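Local coordinates for phage-related conserved hypothetical protein, BB2244 (Bordetella bronchiseptica, PDB 2BDV), which is of unknown function but belongs to the SOS response associated peptidase (SRAP) family, whose characterised members crosslink to abasic sites in single-stranded DNA, at residues Ala115-Leu127 with Ala199-Ser212. Residues are numbered along the deposited sequence; the frame is centred on the assembly and turned at random.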
loop_
_atom_site.group_PDB
_atom_site.type_symbol
_atom_site.label_atom_id
_atom_site.label_comp_id
_atom_site.label_asym_id
_atom_site.label_seq_id
_atom_site.Cartn_x
_atom_site.Cartn_y
_atom_site.Cartn_z
ATOM N N ALA A 115 9.186 -0.853 -24.418
ATOM C CA ALA A 115 9.272 0.515 -23.920
ATOM C C ALA A 115 8.018 0.789 -23.107
ATOM O O ALA A 115 6.897 0.617 -23.592
ATOM C CB ALA A 115 9.370 1.503 -25.075
ATOM N N LYS A 116 8.205 1.206 -21.865
ATOM C CA LYS A 116 7.069 1.484 -21.007
ATOM C C LYS A 116 6.991 2.943 -20.599
ATOM O O LYS A 116 8.000 3.569 -20.275
ATOM C CB LYS A 116 7.128 0.599 -19.761
ATOM C CG LYS A 116 6.726 -0.842 -19.997
ATOM C CD LYS A 116 7.044 -1.685 -18.775
ATOM C CE LYS A 116 6.314 -3.019 -18.802
ATOM N NZ LYS A 116 4.830 -2.817 -18.728
ATOM N N GLN A 117 5.775 3.475 -20.623
ATOM C CA GLN A 117 5.514 4.858 -20.245
ATOM C C GLN A 117 4.950 4.927 -18.818
ATOM O O GLN A 117 3.819 4.516 -18.563
ATOM C CB GLN A 117 4.515 5.477 -21.231
ATOM C CG GLN A 117 3.915 6.804 -20.783
ATOM C CD GLN A 117 4.958 7.901 -20.624
ATOM O OE1 GLN A 117 5.593 8.315 -21.597
ATOM N NE2 GLN A 117 5.141 8.371 -19.395
ATOM N N PRO A 118 5.742 5.440 -17.869
ATOM C CA PRO A 118 5.269 5.541 -16.483
ATOM C C PRO A 118 4.186 6.614 -16.286
ATOM O O PRO A 118 4.271 7.704 -16.852
ATOM C CB PRO A 118 6.551 5.862 -15.709
ATOM C CG PRO A 118 7.363 6.644 -16.709
ATOM C CD PRO A 118 7.149 5.871 -17.987
ATOM N N TYR A 119 3.164 6.295 -15.495
ATOM C CA TYR A 119 2.086 7.240 -15.204
ATOM C C TYR A 119 1.990 7.462 -13.695
ATOM O O TYR A 119 2.322 6.572 -12.905
ATOM C CB TYR A 119 0.728 6.707 -15.699
ATOM C CG TYR A 119 0.492 6.858 -17.181
ATOM C CD1 TYR A 119 1.047 5.958 -18.091
ATOM C CD2 TYR A 119 -0.242 7.931 -17.681
ATOM C CE1 TYR A 119 0.884 6.123 -19.464
ATOM C CE2 TYR A 119 -0.413 8.107 -19.053
ATOM C CZ TYR A 119 0.157 7.201 -19.939
ATOM O OH TYR A 119 0.025 7.394 -21.300
ATOM N N TYR A 120 1.551 8.648 -13.292
ATOM C CA TYR A 120 1.376 8.944 -11.870
ATOM C C TYR A 120 -0.138 9.089 -11.643
ATOM O O TYR A 120 -0.789 9.861 -12.341
ATOM C CB TYR A 120 2.094 10.251 -11.483
ATOM C CG TYR A 120 1.853 10.662 -10.041
ATOM C CD1 TYR A 120 2.250 9.839 -8.992
ATOM C CD2 TYR A 120 1.216 11.860 -9.730
ATOM C CE1 TYR A 120 2.023 10.189 -7.676
ATOM C CE2 TYR A 120 0.979 12.230 -8.405
ATOM C CZ TYR A 120 1.389 11.383 -7.380
ATOM O OH TYR A 120 1.180 11.713 -6.055
ATOM N N ILE A 121 -0.685 8.329 -10.690
ATOM C CA ILE A 121 -2.120 8.349 -10.369
ATOM C C ILE A 121 -2.333 8.946 -8.984
ATOM O O ILE A 121 -1.598 8.626 -8.054
ATOM C CB ILE A 121 -2.760 6.915 -10.329
ATOM C CG1 ILE A 121 -2.537 6.168 -11.640
ATOM C CG2 ILE A 121 -4.257 7.015 -10.139
ATOM C CD1 ILE A 121 -1.186 5.568 -11.789
ATOM N N HIS A 122 -3.340 9.804 -8.832
ATOM C CA HIS A 122 -3.602 10.409 -7.524
ATOM C C HIS A 122 -5.055 10.843 -7.340
ATOM O O HIS A 122 -5.871 10.755 -8.258
ATOM C CB HIS A 122 -2.682 11.614 -7.326
ATOM C CG HIS A 122 -3.008 12.761 -8.227
ATOM N ND1 HIS A 122 -4.087 13.590 -8.011
ATOM C CD2 HIS A 122 -2.442 13.174 -9.385
ATOM C CE1 HIS A 122 -4.174 14.461 -9.000
ATOM N NE2 HIS A 122 -3.187 14.230 -9.846
ATOM N N GLY A 123 -5.364 11.304 -6.134
ATOM C CA GLY A 123 -6.698 11.771 -5.820
ATOM C C GLY A 123 -6.643 13.253 -5.475
ATOM O O GLY A 123 -5.683 13.936 -5.826
ATOM N N ASP A 124 -7.672 13.742 -4.786
ATOM C CA ASP A 124 -7.761 15.141 -4.389
ATOM C C ASP A 124 -7.179 15.354 -2.993
ATOM O O ASP A 124 -7.163 16.468 -2.480
ATOM C CB ASP A 124 -9.221 15.590 -4.431
ATOM C CG ASP A 124 -9.802 15.533 -5.836
ATOM O OD1 ASP A 124 -11.022 15.296 -5.983
ATOM O OD2 ASP A 124 -9.034 15.735 -6.800
ATOM N N ALA A 125 -6.700 14.275 -2.387
ATOM C CA ALA A 125 -6.114 14.333 -1.051
ATOM C C ALA A 125 -5.357 13.039 -0.779
ATOM O O ALA A 125 -5.499 12.070 -1.522
ATOM C CB ALA A 125 -7.217 14.531 -0.011
ATOM N N PRO A 126 -4.530 13.014 0.284
ATOM C CA PRO A 126 -3.751 11.827 0.650
ATOM C C PRO A 126 -4.617 10.575 0.699
ATOM O O PRO A 126 -5.736 10.605 1.209
ATOM C CB PRO A 126 -3.188 12.198 2.019
ATOM C CG PRO A 126 -2.955 13.669 1.872
ATOM C CD PRO A 126 -4.226 14.136 1.193
ATOM N N LEU A 127 -4.091 9.475 0.176
ATOM C CA LEU A 127 -4.825 8.223 0.138
ATOM C C LEU A 127 -4.445 7.311 1.303
ATOM O O LEU A 127 -3.320 7.358 1.800
ATOM C CB LEU A 127 -4.539 7.521 -1.188
ATOM C CG LEU A 127 -4.475 8.452 -2.404
ATOM C CD1 LEU A 127 -4.003 7.644 -3.594
ATOM C CD2 LEU A 127 -5.835 9.095 -2.686
ATOM N N ALA A 199 -12.494 8.707 -8.679
ATOM C CA ALA A 199 -11.957 9.626 -7.671
ATOM C C ALA A 199 -10.494 9.982 -7.924
ATOM O O ALA A 199 -9.914 10.806 -7.215
ATOM C CB ALA A 199 -12.104 9.014 -6.280
ATOM N N PHE A 200 -9.913 9.364 -8.948
ATOM C CA PHE A 200 -8.514 9.581 -9.302
ATOM C C PHE A 200 -8.315 10.159 -10.702
ATOM O O PHE A 200 -9.137 9.967 -11.597
ATOM C CB PHE A 200 -7.734 8.261 -9.242
ATOM C CG PHE A 200 -7.985 7.456 -8.008
ATOM C CD1 PHE A 200 -8.884 6.393 -8.023
ATOM C CD2 PHE A 200 -7.320 7.753 -6.828
ATOM C CE1 PHE A 200 -9.117 5.639 -6.876
ATOM C CE2 PHE A 200 -7.546 7.009 -5.677
ATOM C CZ PHE A 200 -8.444 5.948 -5.697
ATOM N N SER A 201 -7.205 10.862 -10.878
ATOM C CA SER A 201 -6.829 11.422 -12.164
ATOM C C SER A 201 -5.365 10.997 -12.305
ATOM O O SER A 201 -4.746 10.588 -11.321
ATOM C CB SER A 201 -6.959 12.953 -12.169
ATOM O OG SER A 201 -6.096 13.556 -11.221
ATOM N N TRP A 202 -4.810 11.071 -13.511
ATOM C CA TRP A 202 -3.420 10.671 -13.706
ATOM C C TRP A 202 -2.802 11.298 -14.934
ATOM O O TRP A 202 -3.508 11.760 -15.825
ATOM C CB TRP A 202 -3.325 9.145 -13.809
ATOM C CG TRP A 202 -4.216 8.563 -14.852
ATOM C CD1 TRP A 202 -3.961 8.453 -16.191
ATOM C CD2 TRP A 202 -5.531 8.042 -14.651
ATOM N NE1 TRP A 202 -5.040 7.895 -16.833
ATOM C CE2 TRP A 202 -6.019 7.632 -15.909
ATOM C CE3 TRP A 202 -6.350 7.881 -13.523
ATOM C CZ2 TRP A 202 -7.292 7.073 -16.078
ATOM C CZ3 TRP A 202 -7.620 7.326 -13.686
ATOM C CH2 TRP A 202 -8.076 6.929 -14.955
ATOM N N TYR A 203 -1.475 11.329 -14.970
ATOM C CA TYR A 203 -0.772 11.889 -16.113
ATOM C C TYR A 203 0.544 11.147 -16.341
ATOM O O TYR A 203 1.064 10.488 -15.436
ATOM C CB TYR A 203 -0.510 13.392 -15.908
ATOM C CG TYR A 203 0.208 13.744 -14.621
ATOM C CD1 TYR A 203 -0.506 14.062 -13.458
ATOM C CD2 TYR A 203 1.595 13.729 -14.556
ATOM C CE1 TYR A 203 0.154 14.355 -12.266
ATOM C CE2 TYR A 203 2.265 14.015 -13.375
ATOM C CZ TYR A 203 1.547 14.326 -12.234
ATOM O OH TYR A 203 2.218 14.603 -11.062
ATOM N N PRO A 204 1.093 11.229 -17.566
ATOM C CA PRO A 204 2.354 10.538 -17.833
ATOM C C PRO A 204 3.508 11.335 -17.244
ATOM O O PRO A 204 3.590 12.551 -17.442
ATOM C CB PRO A 204 2.395 10.484 -19.357
ATOM C CG PRO A 204 1.751 11.790 -19.740
ATOM C CD PRO A 204 0.579 11.890 -18.781
ATOM N N VAL A 205 4.384 10.668 -16.499
ATOM C CA VAL A 205 5.527 11.358 -15.921
ATOM C C VAL A 205 6.578 11.446 -17.020
ATOM O O VAL A 205 6.875 10.457 -17.685
ATOM C CB VAL A 205 6.087 10.603 -14.692
ATOM C CG1 VAL A 205 6.304 9.165 -15.032
ATOM C CG2 VAL A 205 7.391 11.249 -14.232
ATOM N N ARG A 206 7.129 12.637 -17.212
ATOM C CA ARG A 206 8.104 12.870 -18.266
ATOM C C ARG A 206 9.543 12.741 -17.795
ATOM O O ARG A 206 10.460 12.592 -18.604
ATOM C CB ARG A 206 7.840 14.250 -18.874
ATOM C CG ARG A 206 6.342 14.489 -19.124
ATOM C CD ARG A 206 6.049 15.849 -19.748
ATOM N NE ARG A 206 4.646 16.226 -19.619
ATOM C CZ ARG A 206 4.085 17.253 -20.253
ATOM N NH1 ARG A 206 4.812 18.003 -21.070
ATOM N NH2 ARG A 206 2.804 17.545 -20.061
ATOM N N GLN A 207 9.734 12.783 -16.481
ATOM C CA GLN A 207 11.062 12.651 -15.891
ATOM C C GLN A 207 11.400 11.159 -15.807
ATOM O O GLN A 207 10.631 10.313 -16.273
ATOM C CB GLN A 207 11.081 13.283 -14.489
ATOM C CG GLN A 207 10.442 12.434 -13.391
ATOM C CD GLN A 207 10.223 13.196 -12.087
ATOM O OE1 GLN A 207 10.051 12.595 -11.023
ATOM N NE2 GLN A 207 10.215 14.522 -12.167
ATOM N N GLU A 208 12.553 10.842 -15.225
ATOM C CA GLU A 208 12.987 9.452 -15.071
ATOM C C GLU A 208 12.544 8.890 -13.725
ATOM O O GLU A 208 12.916 9.411 -12.675
ATOM C CB GLU A 208 14.515 9.347 -15.166
ATOM C CG GLU A 208 15.064 9.173 -16.572
ATOM C CD GLU A 208 14.692 10.310 -17.498
ATOM O OE1 GLU A 208 15.059 11.472 -17.202
ATOM O OE2 GLU A 208 14.030 10.037 -18.529
ATOM N N VAL A 209 11.753 7.821 -13.759
ATOM C CA VAL A 209 11.272 7.184 -12.538
ATOM C C VAL A 209 11.484 5.677 -12.604
ATOM O O VAL A 209 11.377 4.978 -11.597
ATOM C CB VAL A 209 9.775 7.460 -12.317
ATOM C CG1 VAL A 209 9.555 8.939 -12.077
ATOM C CG2 VAL A 209 8.978 6.993 -13.526
ATOM N N GLY A 210 11.784 5.188 -13.802
ATOM C CA GLY A 210 12.006 3.767 -13.993
ATOM C C GLY A 210 11.489 3.274 -15.333
ATOM O O GLY A 210 10.619 3.902 -15.943
ATOM N N SER A 211 12.028 2.144 -15.788
ATOM C CA SER A 211 11.632 1.544 -17.058
ATOM C C SER A 211 10.445 0.597 -16.883
ATOM O O SER A 211 9.654 0.400 -17.809
ATOM C CB SER A 211 12.806 0.774 -17.674
ATOM O OG SER A 211 13.877 1.642 -17.995
ATOM N N SER A 212 10.333 0.010 -15.693
ATOM C CA SER A 212 9.250 -0.920 -15.377
ATOM C C SER A 212 8.887 -0.846 -13.895
ATOM O O SER A 212 9.581 -0.191 -13.116
ATOM C CB SER A 212 9.655 -2.356 -15.730
ATOM O OG SER A 212 9.847 -2.513 -17.127
HETATM O O HOH W 1 -9.897 11.205 -3.927
#
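Lys116 meets 199-212 through its aliphatic stem, Lys116 CD lying 3.4 Å from Ser212 OG. The next residue makes a polar grip: Gln117 has CG anti to the backbone N (chi1 167°) and then bends at chi2, which swings its amide toward Val205. Gln117 NE2 donates to Val205 O at 3.2 Å; the acceptor lies in the amide plane, but the donor stands above the carbonyl plane of Val205. The same NE2 also donates to Pro118 O. That oxygen takes a second bond from Val205 N, the two donors arriving from opposite faces of its plane. The Pro118 ring and the Val205 side chain cross at about a right angle, with Pro118 CG 3.2 Å from Val205 CG1, tighter than usual van der Waals contact; Val209 CG2 touches Pro118 CB. Over one face of the Tyr119 ring lies Pro204, whose CB stands 4.1 Å from the centroid and 27° off the normal, a CH-pi contact. Tyr120 and Tyr203 exchange backbone bonds, the Tyr120 N to Tyr203 O one nearly straight. Their side chains run together on the same face of the sheet, Tyr120 CD2 3.5 Å from Tyr203 CZ, with the rings inclined at 62°. On the other face Ile121 CG1 lies against Trp202 CB at 3.8 Å. His122 and Ser201 form the second reciprocal backbone pair; His122 ND1 donates to Gly123 O, which restrains the ring's rotation, and Ser201 O sits over one ring face. Beyond the corner, Leu127 CD2 meets the edge of Phe200. Hydrogen-bonded pairs alternating with non-hydrogen-bonded ones define an antiparallel pairing, in which 201-204 forms one edge strand beside 116-123 in the four-stranded sheet of this SRAP-family fold.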